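Local coordinates for protein putrescine aminotransferase (Halomonas elongata DSM 2581, PDB 6GWI) that probably transfers amino groups from amines such as putrescine to keto acceptors, using bound pyridoxal-5'-phosphate as the cofactor of a class-III aminotransferase, at residues T34-G38 and V39-D43; K332-E335 and L336-A339; K87-P91 and P92-L96; L103-A106 and H107-R110. All coordinates share one frame; numbering follows the deposited sequence.

Interaction 1: T34-G38 and V39-D43; sequences THAEG and VYIHD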
loop_
_atom_site.group_PDB
_atom_site.type_symbol
_atom_site.label_atom_id
_atom_site.label_comp_id
_atom_site.label_asym_id
_atom_site.label_seq_id
_atom_site.Cartn_x
_atom_site.Cartn_y
_atom_site.Cartn_z
ATOM N N THR B 34 -5.291 16.371 -17.002
ATOM C CA THR B 34 -3.981 17.002 -17.096
ATOM C C THR B 34 -3.715 18.070 -16.048
ATOM O O THR B 34 -2.559 18.239 -15.653
ATOM C CB THR B 34 -3.792 17.635 -18.485
ATOM O OG1 THR B 34 -4.820 18.606 -18.718
ATOM C CG2 THR B 34 -3.846 16.573 -19.565
ATOM N N HIS B 35 -4.725 18.806 -15.599
ATOM C CA HIS B 35 -4.509 19.783 -14.541
ATOM C C HIS B 35 -5.845 20.098 -13.888
ATOM O O HIS B 35 -6.913 19.755 -14.402
ATOM C CB HIS B 35 -3.818 21.051 -15.067
ATOM C CG HIS B 35 -4.632 21.847 -16.039
ATOM N ND1 HIS B 35 -4.902 21.414 -17.319
ATOM C CD2 HIS B 35 -5.203 23.071 -15.928
ATOM C CE1 HIS B 35 -5.617 22.329 -17.950
ATOM N NE2 HIS B 35 -5.817 23.343 -17.126
ATOM N N ALA B 36 -5.763 20.744 -12.727
ATOM C CA ALA B 36 -6.928 21.010 -11.902
ATOM C C ALA B 36 -6.658 22.234 -11.040
ATOM O O ALA B 36 -5.513 22.528 -10.690
ATOM C CB ALA B 36 -7.275 19.805 -11.020
ATOM N N GLU B 37 -7.736 22.927 -10.684
ATOM C CA GLU B 37 -7.677 24.078 -9.796
ATOM C C GLU B 37 -9.013 24.192 -9.082
ATOM O O GLU B 37 -10.062 23.951 -9.683
ATOM C CB GLU B 37 -7.393 25.373 -10.567
ATOM C CG GLU B 37 -5.954 25.860 -10.509
ATOM C CD GLU B 37 -5.534 26.283 -9.115
ATOM O OE1 GLU B 37 -4.400 25.952 -8.710
ATOM O OE2 GLU B 37 -6.338 26.942 -8.421
ATOM N N GLY B 38 -8.973 24.555 -7.805
ATOM C CA GLY B 38 -10.218 24.715 -7.073
ATOM C C GLY B 38 -10.929 23.383 -6.977
ATOM O O GLY B 38 -10.368 22.390 -6.505
ATOM N N VAL B 39 -12.182 23.355 -7.421
ATOM C CA VAL B 39 -12.958 22.123 -7.471
ATOM C C VAL B 39 -13.083 21.594 -8.904
ATOM O O VAL B 39 -13.941 20.755 -9.179
ATOM C CB VAL B 39 -14.342 22.303 -6.826
ATOM C CG1 VAL B 39 -14.199 22.763 -5.383
ATOM C CG2 VAL B 39 -15.185 23.300 -7.622
ATOM N N TYR B 40 -12.238 22.070 -9.822
ATOM C CA TYR B 40 -12.363 21.761 -11.241
ATOM C C TYR B 40 -11.144 21.011 -11.756
ATOM O O TYR B 40 -10.006 21.337 -11.404
ATOM C CB TYR B 40 -12.545 23.045 -12.068
ATOM C CG TYR B 40 -13.827 23.781 -11.771
ATOM C CD1 TYR B 40 -14.998 23.458 -12.440
ATOM C CD2 TYR B 40 -13.871 24.789 -10.818
ATOM C CE1 TYR B 40 -16.177 24.120 -12.172
ATOM C CE2 TYR B 40 -15.047 25.457 -10.543
ATOM C CZ TYR B 40 -16.197 25.116 -11.224
ATOM O OH TYR B 40 -17.378 25.770 -10.962
ATOM N N ILE B 41 -11.396 20.026 -12.618
ATOM C CA ILE B 41 -10.347 19.313 -13.331
ATOM C C ILE B 41 -10.439 19.672 -14.808
ATOM O O ILE B 41 -11.477 20.120 -15.306
ATOM C CB ILE B 41 -10.442 17.783 -13.146
ATOM C CG1 ILE B 41 -11.773 17.262 -13.700
ATOM C CG2 ILE B 41 -10.278 17.431 -11.680
ATOM C CD1 ILE B 41 -11.912 15.758 -13.672
ATOM N N HIS B 42 -9.338 19.443 -15.518
ATOM C CA HIS B 42 -9.253 19.722 -16.944
ATOM C C HIS B 42 -8.670 18.512 -17.658
ATOM O O HIS B 42 -7.781 17.841 -17.126
ATOM C CB HIS B 42 -8.382 20.951 -17.212
ATOM C CG HIS B 42 -8.905 22.210 -16.595
ATOM N ND1 HIS B 42 -8.786 22.485 -15.248
ATOM C CD2 HIS B 42 -9.544 23.272 -17.140
ATOM C CE1 HIS B 42 -9.330 23.660 -14.992
ATOM N NE2 HIS B 42 -9.797 24.160 -16.122
ATOM N N ASP B 43 -9.175 18.230 -18.857
ATOM C CA ASP B 43 -8.700 17.098 -19.639
ATOM C C ASP B 43 -7.931 17.583 -20.864
ATOM O O ASP B 43 -7.903 18.774 -21.188
ATOM C CB ASP B 43 -9.865 16.178 -20.042
ATOM C CG ASP B 43 -10.829 16.819 -21.029
ATOM O OD1 ASP B 43 -10.484 17.837 -21.669
ATOM O OD2 ASP B 43 -11.949 16.285 -21.174
#

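Interaction 2: K332-E335 and L336-A339; sequences KNLE and LLEA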
loop_
_atom_site.group_PDB
_atom_site.type_symbol
_atom_site.label_atom_id
_atom_site.label_comp_id
_atom_site.label_asym_id
_atom_site.label_seq_id
_atom_site.Cartn_x
_atom_site.Cartn_y
_atom_site.Cartn_z
ATOM N N LYS B 332 0.397 19.246 7.334
ATOM C CA LYS B 332 -0.015 20.583 6.920
ATOM C C LYS B 332 -1.488 20.592 6.528
ATOM O O LYS B 332 -2.210 21.549 6.825
ATOM C CB LYS B 332 0.857 21.065 5.763
ATOM C CG LYS B 332 0.733 22.554 5.465
ATOM C CD LYS B 332 1.186 23.376 6.672
ATOM C CE LYS B 332 1.788 24.710 6.271
ATOM N NZ LYS B 332 1.961 25.609 7.450
ATOM N N ASN B 333 -1.947 19.527 5.868
ATOM C CA ASN B 333 -3.357 19.413 5.510
ATOM C C ASN B 333 -4.244 19.455 6.750
ATOM O O ASN B 333 -5.232 20.198 6.794
ATOM C CB ASN B 333 -3.580 18.122 4.719
ATOM C CG ASN B 333 -5.038 17.872 4.399
ATOM O OD1 ASN B 333 -5.640 18.581 3.595
ATOM N ND2 ASN B 333 -5.609 16.847 5.019
ATOM N N LEU B 334 -3.899 18.678 7.782
ATOM C CA LEU B 334 -4.682 18.703 9.013
ATOM C C LEU B 334 -4.659 20.085 9.661
ATOM O O LEU B 334 -5.690 20.570 10.138
ATOM C CB LEU B 334 -4.169 17.650 9.995
ATOM C CG LEU B 334 -4.214 16.193 9.534
ATOM C CD1 LEU B 334 -3.613 15.299 10.605
ATOM C CD2 LEU B 334 -5.641 15.773 9.215
ATOM N N GLU B 335 -3.485 20.725 9.712
ATOM C CA GLU B 335 -3.388 22.050 10.319
ATOM C C GLU B 335 -4.273 23.057 9.593
ATOM O O GLU B 335 -4.886 23.928 10.223
ATOM C CB GLU B 335 -1.935 22.526 10.316
ATOM C CG GLU B 335 -1.031 21.795 11.297
ATOM C CD GLU B 335 0.446 22.030 11.023
ATOM O OE1 GLU B 335 0.784 22.576 9.951
ATOM O OE2 GLU B 335 1.276 21.659 11.880
ATOM N N LEU B 336 -4.334 22.967 8.262
ATOM C CA LEU B 336 -5.173 23.873 7.487
ATOM C C LEU B 336 -6.651 23.565 7.699
ATOM O O LEU B 336 -7.459 24.474 7.925
ATOM C CB LEU B 336 -4.817 23.771 6.005
ATOM C CG LEU B 336 -3.460 24.352 5.610
ATOM C CD1 LEU B 336 -3.111 23.947 4.189
ATOM C CD2 LEU B 336 -3.470 25.865 5.754
ATOM N N LEU B 337 -7.022 22.282 7.636
ATOM C CA LEU B 337 -8.410 21.905 7.881
ATOM C C LEU B 337 -8.890 22.463 9.211
ATOM O O LEU B 337 -10.024 22.942 9.323
ATOM C CB LEU B 337 -8.561 20.385 7.874
ATOM C CG LEU B 337 -8.582 19.680 6.520
ATOM C CD1 LEU B 337 -8.422 18.177 6.705
ATOM C CD2 LEU B 337 -9.865 19.998 5.779
ATOM N N GLU B 338 -8.031 22.408 10.232
ATOM C CA GLU B 338 -8.390 22.886 11.561
ATOM C C GLU B 338 -8.332 24.408 11.644
ATOM O O GLU B 338 -9.275 25.046 12.125
ATOM C CB GLU B 338 -7.458 22.261 12.602
ATOM C CG GLU B 338 -7.840 22.552 14.042
ATOM C CD GLU B 338 -6.967 21.812 15.038
ATOM O OE1 GLU B 338 -5.779 21.576 14.732
ATOM O OE2 GLU B 338 -7.468 21.465 16.128
ATOM N N ALA B 339 -7.226 25.006 11.188
ATOM C CA ALA B 339 -7.050 26.446 11.346
ATOM C C ALA B 339 -8.091 27.230 10.560
ATOM O O ALA B 339 -8.497 28.317 10.982
ATOM C CB ALA B 339 -5.646 26.861 10.908
#

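Interaction 3: K87-P91 and P92-L96; sequences KTTHP and PAVRL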
loop_
_atom_site.group_PDB
_atom_site.type_symbol
_atom_site.label_atom_id
_atom_site.label_comp_id
_atom_site.label_asym_id
_atom_site.label_seq_id
_atom_site.Cartn_x
_atom_site.Cartn_y
_atom_site.Cartn_z
ATOM N N LYS B 87 15.038 1.420 14.692
ATOM C CA LYS B 87 14.920 2.184 15.935
ATOM C C LYS B 87 15.003 3.681 15.635
ATOM O O LYS B 87 15.668 4.443 16.341
ATOM C CB LYS B 87 15.990 1.771 16.952
ATOM C CG LYS B 87 15.936 0.305 17.395
ATOM C CD LYS B 87 17.101 -0.033 18.329
ATOM C CE LYS B 87 17.009 -1.455 18.879
ATOM N NZ LYS B 87 18.215 -1.842 19.674
ATOM N N THR B 88 14.332 4.098 14.558
ATOM C CA THR B 88 14.418 5.458 14.052
ATOM C C THR B 88 13.034 6.048 13.835
ATOM O O THR B 88 12.067 5.334 13.552
ATOM C CB THR B 88 15.166 5.541 12.707
ATOM O OG1 THR B 88 14.737 4.469 11.855
ATOM C CG2 THR B 88 16.668 5.489 12.905
ATOM N N THR B 89 12.964 7.371 13.947
ATOM C CA THR B 89 11.811 8.148 13.518
ATOM C C THR B 89 12.343 9.407 12.841
ATOM O O THR B 89 13.552 9.571 12.656
ATOM C CB THR B 89 10.881 8.472 14.696
ATOM O OG1 THR B 89 9.656 9.031 14.198
ATOM C CG2 THR B 89 11.534 9.458 15.663
ATOM N N HIS B 90 11.438 10.300 12.459
ATOM C CA HIS B 90 11.828 11.584 11.896
ATOM C C HIS B 90 10.792 12.617 12.292
ATOM O O HIS B 90 9.685 12.258 12.723
ATOM C CB HIS B 90 11.986 11.507 10.371
ATOM C CG HIS B 90 10.868 10.794 9.678
ATOM N ND1 HIS B 90 9.591 11.303 9.612
ATOM C CD2 HIS B 90 10.837 9.613 9.016
ATOM C CE1 HIS B 90 8.819 10.469 8.938
ATOM N NE2 HIS B 90 9.550 9.432 8.568
ATOM N N PRO B 91 11.107 13.907 12.181
ATOM C CA PRO B 91 10.229 14.955 12.742
ATOM C C PRO B 91 8.821 14.915 12.167
ATOM O O PRO B 91 7.848 15.106 12.912
ATOM C CB PRO B 91 10.947 16.262 12.371
ATOM C CG PRO B 91 12.383 15.880 12.259
ATOM C CD PRO B 91 12.399 14.464 11.724
ATOM N N PRO B 92 8.654 14.707 10.854
ATOM C CA PRO B 92 7.279 14.663 10.321
ATOM C C PRO B 92 6.431 13.568 10.944
ATOM O O PRO B 92 5.278 13.819 11.317
ATOM C CB PRO B 92 7.495 14.441 8.818
ATOM C CG PRO B 92 8.842 15.043 8.553
ATOM C CD PRO B 92 9.655 14.679 9.770
ATOM N N ALA B 93 6.974 12.357 11.079
ATOM C CA ALA B 93 6.224 11.280 11.714
ATOM C C ALA B 93 5.822 11.655 13.135
ATOM O O ALA B 93 4.662 11.488 13.530
ATOM C CB ALA B 93 7.060 9.999 11.723
ATOM N N VAL B 94 6.765 12.195 13.908
ATOM C CA VAL B 94 6.474 12.557 15.293
ATOM C C VAL B 94 5.330 13.561 15.343
ATOM O O VAL B 94 4.345 13.381 16.069
ATOM C CB VAL B 94 7.737 13.118 15.974
ATOM C CG1 VAL B 94 7.433 13.571 17.407
ATOM C CG2 VAL B 94 8.853 12.088 15.956
ATOM N N ARG B 95 5.451 14.639 14.569
ATOM C CA ARG B 95 4.466 15.714 14.615
ATOM C C ARG B 95 3.115 15.265 14.067
ATOM O O ARG B 95 2.069 15.648 14.605
ATOM C CB ARG B 95 5.017 16.920 13.850
ATOM C CG ARG B 95 6.244 17.535 14.540
ATOM C CD ARG B 95 6.819 18.744 13.812
ATOM N NE ARG B 95 7.237 18.409 12.452
ATOM C CZ ARG B 95 8.254 18.976 11.806
ATOM N NH1 ARG B 95 8.991 19.913 12.391
ATOM N NH2 ARG B 95 8.539 18.595 10.568
ATOM N N LEU B 96 3.106 14.441 13.016
ATOM C CA LEU B 96 1.836 13.972 12.464
ATOM C C LEU B 96 1.106 13.057 13.445
ATOM O O LEU B 96 -0.113 13.176 13.622
ATOM C CB LEU B 96 2.070 13.245 11.139
ATOM C CG LEU B 96 0.818 12.650 10.490
ATOM C CD1 LEU B 96 -0.231 13.723 10.211
ATOM C CD2 LEU B 96 1.181 11.913 9.216
#

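Interaction 4: L103-A106 and H107-R110; sequences LAPA and HINR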
loop_
_atom_site.group_PDB
_atom_site.type_symbol
_atom_site.label_atom_id
_atom_site.label_comp_id
_atom_site.label_asym_id
_atom_site.label_seq_id
_atom_site.Cartn_x
_atom_site.Cartn_y
_atom_site.Cartn_z
ATOM N N LEU B 103 -6.521 14.789 17.498
ATOM C CA LEU B 103 -7.825 14.931 16.865
ATOM C C LEU B 103 -8.694 13.696 17.050
ATOM O O LEU B 103 -9.920 13.791 16.926
ATOM C CB LEU B 103 -7.666 15.209 15.367
ATOM C CG LEU B 103 -7.006 16.524 14.952
ATOM C CD1 LEU B 103 -6.625 16.477 13.481
ATOM C CD2 LEU B 103 -7.932 17.695 15.224
ATOM N N ALA B 104 -8.093 12.550 17.366
ATOM C CA ALA B 104 -8.850 11.318 17.477
ATOM C C ALA B 104 -9.736 11.348 18.720
ATOM O O ALA B 104 -9.492 12.116 19.653
ATOM C CB ALA B 104 -7.898 10.123 17.536
ATOM N N PRO B 105 -10.772 10.511 18.757
ATOM C CA PRO B 105 -11.601 10.414 19.964
ATOM C C PRO B 105 -10.789 9.982 21.172
ATOM O O PRO B 105 -9.632 9.569 21.075
ATOM C CB PRO B 105 -12.650 9.358 19.595
ATOM C CG PRO B 105 -12.707 9.389 18.121
ATOM C CD PRO B 105 -11.309 9.685 17.662
ATOM N N ALA B 106 -11.433 10.058 22.333
ATOM C CA ALA B 106 -10.788 9.667 23.576
ATOM C C ALA B 106 -10.393 8.196 23.529
ATOM O O ALA B 106 -11.058 7.366 22.905
ATOM C CB ALA B 106 -11.712 9.925 24.766
ATOM N N HIS B 107 -9.290 7.882 24.202
ATOM C CA HIS B 107 -8.764 6.532 24.361
ATOM C C HIS B 107 -8.144 5.998 23.077
ATOM O O HIS B 107 -7.790 4.813 23.012
ATOM C CB HIS B 107 -9.865 5.554 24.790
ATOM C CG HIS B 107 -10.683 6.033 25.948
ATOM N ND1 HIS B 107 -10.136 6.356 27.170
ATOM C CD2 HIS B 107 -12.015 6.250 26.062
ATOM C CE1 HIS B 107 -11.096 6.752 27.986
ATOM N NE2 HIS B 107 -12.246 6.698 27.339
ATOM N N ILE B 108 -7.993 6.837 22.060
ATOM C CA ILE B 108 -7.308 6.478 20.822
ATOM C C ILE B 108 -6.099 7.400 20.731
ATOM O O ILE B 108 -6.216 8.551 20.292
ATOM C CB ILE B 108 -8.231 6.605 19.607
ATOM C CG1 ILE B 108 -9.439 5.681 19.817
ATOM C CG2 ILE B 108 -7.494 6.238 18.330
ATOM C CD1 ILE B 108 -10.552 5.851 18.813
ATOM N N ASN B 109 -4.933 6.904 21.155
ATOM C CA ASN B 109 -3.770 7.760 21.361
ATOM C C ASN B 109 -2.528 7.334 20.581
ATOM O O ASN B 109 -1.465 7.936 20.774
ATOM C CB ASN B 109 -3.445 7.820 22.859
ATOM C CG ASN B 109 -4.576 8.415 23.676
ATOM O OD1 ASN B 109 -4.991 9.549 23.442
ATOM N ND2 ASN B 109 -5.081 7.650 24.639
ATOM N N ARG B 110 -2.618 6.329 19.714
ATOM C CA ARG B 110 -1.457 5.889 18.948
ATOM C C ARG B 110 -1.853 5.637 17.500
ATOM O O ARG B 110 -3.023 5.413 17.181
ATOM C CB ARG B 110 -0.819 4.629 19.552
ATOM C CG ARG B 110 -0.115 4.895 20.872
ATOM C CD ARG B 110 0.090 3.626 21.668
ATOM N NE ARG B 110 0.577 3.908 23.016
ATOM C CZ ARG B 110 -0.175 3.883 24.116
ATOM N NH1 ARG B 110 -1.468 3.586 24.054
ATOM N NH2 ARG B 110 0.375 4.154 25.290
#

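Interaction 1: T34-G38 and V39-D43
The imidazoles of His35 and His42 lie almost flat on one another in an offset stack, their centroids 4.2 Å apart and their planes turned by only 9°. His42 CB sits over one face of the His35 ring, 3.2 Å from His35 CE1, while His35 NE2 lies over the rim of the His42 ring. With chi1 at 66°, His35 CG stands between its own backbone N and carbonyl carbon, which carries the ring across to His42. Thr34 OG1 meets the edge of the same imidazole in its plane and shares a hydrogen bond of 3.1 Å with His35 ND1, which helps to restrain the ring's rotation. Without the imidazole, as with an alanine here, the His42 ring would probably lose its stacking partner and Thr34 OG1 its bond to ND1. A classic beta bulge sets Thr34 and His35 against the single His42, and Thr34 N donates to His42 O at 2.9 Å. On the other face Ala36 CB touches Ile41 CG2. A type II' turn from Glu37 to Tyr40, with Gly38 at positive phi, closes this beta hairpin. Strand 48-50 continues the sheet beside strand 40-43, helix 429-450 packs on Tyr40, and Leu79 and Tyr82 of the second subunit cover Ala36 and Ile41.

Interaction 2: K332-E335 and L336-A339
Ala339 N donates to Glu335 O at 2.8 Å, the shortest of four successive i to i+4 bonds that carry the helix through this segment. Leu337 N reaches Asn333 O at 2.9 Å in a nearly straight bond (172° at the hydrogen), and equivalent bonds join Leu336 to Lys332 and Glu338 to Leu334.

The side chains add their own contacts one turn apart. Asn333 holds CG anti to its backbone N (chi1 176°), which brings the amide beside Leu337. There ND2 lies 3.5 Å from Leu337 CD1, with the two side chains crossing at a slant, so a methyl group borders one side of a buried amide. The polar needs of that amide are met by neighbouring residues: OD1 is hydrogen-bonded to Ser289 OG, and ND2 makes weak bonds to the carbonyls of Gly286 and Leu287. Leu337 also brings CG to 3.4 Å from Asn333 O, so its branch covers the carbonyl that its own amide uses. Leu336 does likewise over Lys332, with CG 3.3 Å from Lys332 O. Its CD1 then comes within 4.3 Å of Lys332 CG, in a looser apolar contact. Leu334 CD2 and Leu337 CD1 are 4.5 Å apart and barely meet.

Glu338 points its carboxylate to Lys99 of helix 91-103 in a salt bridge, and Leu334 packs on Leu100 of that helix, while Lys332 and Leu336 touch helix 66-78. This is the regular pattern of an amphipathic alpha-helix end: Asn333, Leu334 and Leu337 are buried, whereas Leu336 and the charged residues lie nearer the surface.

Interaction 3: K87-P91 and P92-L96
Two backbone bonds set the first turn of helix 91-103: Val94 N donates to His90 O at 3.2 Å and Arg95 N to Pro91 O at 3.0 Å, both nearly straight. His90 occupies the N-cap position, and its carbonyl starts the run of i to i+4 bonds.

Among side chains, a chi1 of 46° tucks the His90 ring over its own backbone, against the opening turn. His90 CE1 then lies 3.3 Å from Ala93 CB, and His90 ND1 comes 3.2 Å from Ala93 N, which approaches the ring edge near its plane. Pro92 CD stands 3.4 Å from His90 ND1. With an alanine here the imidazole would be gone, and Ala93 CB and Pro92 CD would probably lose the surface they pack against.

The rings of Pro91 and Pro92 lie side by side and point the same way, close as expected of rings joined by one peptide bond. Thr89 and Val94 meet at about a right angle, Thr89 CG2 being 3.8 Å from Val94 CG2; the threonine hydroxyl is hydrogen-bonded to Asp11 of the second subunit.

One cationic group takes part: the guanidinium of Arg95, bent back at chi3, lies with one face over Pro91 CB, although this side chain is poorly ordered.

Thr88 and Thr89 pair in parallel with a strand of the second subunit, and Val33 of that subunit packs on His90 and Pro91. The whole is a strand-to-helix junction at the dimer interface, with consecutive prolines in the helix's first turn, where they cost no backbone hydrogen bond.

Interaction 4: L103-A106 and H107-R110
Ile108 folds its side chain back over the turn that precedes it, toward Ala104 and Pro105. Ile108 CB lies 3.6 Å from Pro105 O, the carbonyl to which Ile108 N also donates a weak bond of 3.3 Å across the turn. From CB the two branches part. Ile108 CG2, anti to the backbone N, stops 4.0 Å from Ala104 CB, which rests against the CB–CG2 side of the isoleucine. Ile108 CG1 leans the other way (chi1 -59°) and passes 3.9 Å from Ala106 O. Extending from it, Ile108 CD1 reaches the proline ring, 4.1 Å from Pro105 CD and about as far from Pro105 CB.

The turn itself is type II, from Pro105 to Ile108, with His107 in the positive-phi position. The imidazole of His107 turns back so that Ala106 CB lies over one face, 4.1 Å from the ring centroid and 19° off its normal, a CH-pi contact.

Met281 of strand 280-283 packs on both Pro105 and Ile108, and His107 is bonded through its backbone to Asp301. The chemistry is therefore mainly apolar: the one hydrogen bond across the turn is weak, and Ile108 O, 3.6 Å from Ala104 CB, is buried without a polar partner. This suggests that the fit of apolar groups, more than hydrogen bonding within the turn, shapes the passage from helix 91-103 to strand 108-114.

Overall arrangement
Along the chain the order is interaction 1, then 3, 4 and 2. Interactions 3 and 4 lie at the start and just past the end of helix 91-103, their centres about 18 Å apart. Interaction 2, on helix 324-339, touches both: Leu334 packs on Leu96 of interaction 3, and Glu338 on Leu103 of interaction 4, so residues distant in sequence meet along one helix pair. The hairpin of interaction 1 stands apart, its centre about 22 Å from that of interaction 2 and about 33 Å and 35 Å from the centres of interactions 3 and 4. Interactions 1, 3 and 4 each touch the second subunit, tying these local elements to the dimer, whereas interaction 2 stays within its own chain.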